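Local coordinates for putative branched-chain amino acid aminotransferase IlvE (Streptococcus mutans, PDB 4DQN), which transfers amino groups from branched-chain amino acids, probably to 2-oxoglutarate, using pyridoxal 5'-phosphate as cofactor, at the interface of chains A and B. Numbering follows the deposited sequence. Chains: chain A/B, Putative branched-chain amino acid aminotransferase IlvE.

The interface of chains A and B. Residues chain A 16-18, 128, 153, 155; chain B 50, 140.
B:Ser50 lies over one face of the A:Tyr18 ring: its CB stands 4.0 Å from the ring centroid, a CH-pi contact, and is nearest to CD1 at 3.5 Å. The edge of the same ring is met in plane by CD2 of A:Phe153. With CG anti to the backbone N and beside the carbonyl carbon (chi1 180°), the ring turns a face to the serine CB. The A:Tyr128 ring carries A:Phe16 on one face, CZ standing 3.6 Å above the plane and over its centre, an intrachain packing that may help to fix the A:Phe16 ring that B:Ile140 meets.

Between these rings enters B:Ile140, which loses 74 of the 129 Å² hidden in the patch and is thus its main apolar plug. The branches face different neighbours, though the methionine sulfur lies near both CG1 and CG2. CG2 points to A:Phe16, 3.5 Å from CE1, the two side chains crossing near a right angle. The other branch carries CD1 to the A:Phe153 ring, 3.8 Å from CE2, while CG1 meets SD of A:Met155 at 3.4 Å. Methionine and isoleucine reach toward each other tip to tip; the methionine, with CG between the backbone N and the carbonyl carbon (chi1 64°) and the chain bent at chi2 and chi3, presents its sulfur rather than its terminal methyl as the nearest atom.

B:Ile140 thus packs chiefly against strand 147-157 and the A:Phe16-A:Tyr18 loop, with strand 126-136 at its margin. Two-fold symmetry repeats the patch, which would help hold together the probable functional homodimer. Water 1 joins the backbones: A:Tyr18 N donates to it at 2.9 Å, nearly straight at 169°, and B:Ile140 N at 3.1 Å.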
loop_
_atom_site.group_PDB
_atom_site.type_symbol
_atom_site.label_atom_id
_atom_site.label_comp_id
_atom_site.label_asym_id
_atom_site.label_seq_id
_atom_site.Cartn_x
_atom_site.Cartn_y
_atom_site.Cartn_z
ATOM N N PHE A 16 19.387 0.238 13.757
ATOM C CA PHE A 16 18.167 -0.475 13.479
ATOM C C PHE A 16 18.233 -0.788 11.990
ATOM O O PHE A 16 17.972 0.079 11.158
ATOM C CB PHE A 16 16.980 0.424 13.797
ATOM C CG PHE A 16 15.660 -0.298 13.841
ATOM C CD1 PHE A 16 14.840 -0.334 12.717
ATOM C CD2 PHE A 16 15.233 -0.917 15.013
ATOM C CE1 PHE A 16 13.618 -0.988 12.743
ATOM C CE2 PHE A 16 14.000 -1.579 15.059
ATOM C CZ PHE A 16 13.194 -1.616 13.913
ATOM N N GLU A 17 18.627 -2.012 11.654
ATOM C CA GLU A 17 18.739 -2.409 10.252
ATOM C C GLU A 17 18.642 -3.927 10.107
ATOM O O GLU A 17 18.746 -4.661 11.088
ATOM C CB GLU A 17 20.057 -1.921 9.664
ATOM C CG GLU A 17 21.261 -2.694 10.142
ATOM C CD GLU A 17 22.565 -2.148 9.579
ATOM O OE1 GLU A 17 23.637 -2.524 10.105
ATOM O OE2 GLU A 17 22.521 -1.350 8.617
ATOM N N TYR A 18 18.445 -4.390 8.879
ATOM C CA TYR A 18 18.320 -5.816 8.610
ATOM C C TYR A 18 19.640 -6.532 8.835
ATOM O O TYR A 18 20.692 -6.023 8.458
ATOM C CB TYR A 18 17.892 -6.040 7.152
ATOM C CG TYR A 18 17.749 -7.516 6.810
ATOM C CD1 TYR A 18 16.644 -8.249 7.256
ATOM C CD2 TYR A 18 18.723 -8.182 6.069
ATOM C CE1 TYR A 18 16.507 -9.608 6.954
ATOM C CE2 TYR A 18 18.596 -9.539 5.763
ATOM C CZ TYR A 18 17.486 -10.241 6.209
ATOM O OH TYR A 18 17.368 -11.593 5.917
ATOM N N TYR A 128 15.103 -7.775 17.544
ATOM C CA TYR A 128 13.871 -7.289 16.920
ATOM C C TYR A 128 13.269 -8.377 16.032
ATOM O O TYR A 128 13.962 -8.954 15.197
ATOM C CB TYR A 128 14.159 -6.030 16.098
ATOM C CG TYR A 128 12.935 -5.445 15.416
ATOM C CD1 TYR A 128 11.948 -4.781 16.149
ATOM C CD2 TYR A 128 12.774 -5.551 14.041
ATOM C CE1 TYR A 128 10.828 -4.242 15.519
ATOM C CE2 TYR A 128 11.667 -5.010 13.402
ATOM C CZ TYR A 128 10.705 -4.363 14.145
ATOM O OH TYR A 128 9.603 -3.842 13.506
ATOM N N PHE A 153 11.081 -13.192 10.859
ATOM C CA PHE A 153 12.536 -13.158 10.888
ATOM C C PHE A 153 13.023 -12.145 11.922
ATOM O O PHE A 153 12.236 -11.333 12.423
ATOM C CB PHE A 153 13.151 -12.912 9.498
ATOM C CG PHE A 153 12.723 -11.631 8.827
ATOM C CD1 PHE A 153 11.577 -11.595 8.038
ATOM C CD2 PHE A 153 13.511 -10.488 8.918
ATOM C CE1 PHE A 153 11.195 -10.429 7.390
ATOM C CE2 PHE A 153 13.136 -9.306 8.280
ATOM C CZ PHE A 153 11.980 -9.275 7.500
ATOM N N MET A 155 16.499 -9.795 13.916
ATOM C CA MET A 155 17.779 -9.115 13.787
ATOM C C MET A 155 18.060 -8.361 15.077
ATOM O O MET A 155 17.149 -7.803 15.697
ATOM C CB MET A 155 17.775 -8.142 12.600
ATOM C CG MET A 155 16.790 -6.990 12.748
ATOM S SD MET A 155 15.739 -6.782 11.295
ATOM C CE MET A 155 14.699 -8.249 11.422
ATOM N N SER B 50 13.114 -9.252 3.448
ATOM C CA SER B 50 13.080 -7.881 3.934
ATOM C C SER B 50 12.844 -6.860 2.823
ATOM O O SER B 50 13.147 -5.671 3.009
ATOM C CB SER B 50 14.402 -7.560 4.625
ATOM O OG SER B 50 14.226 -6.420 5.433
ATOM N N ILE B 140 15.019 -2.755 6.751
ATOM C CA ILE B 140 14.127 -2.895 7.904
ATOM C C ILE B 140 13.521 -1.577 8.451
ATOM O O ILE B 140 12.324 -1.517 8.701
ATOM C CB ILE B 140 14.696 -3.844 8.988
ATOM C CG1 ILE B 140 14.292 -5.285 8.649
ATOM C CG2 ILE B 140 14.121 -3.511 10.365
ATOM C CD1 ILE B 140 12.765 -5.522 8.686
HETATM O O HOH W 1 18.112 -2.257 6.912
#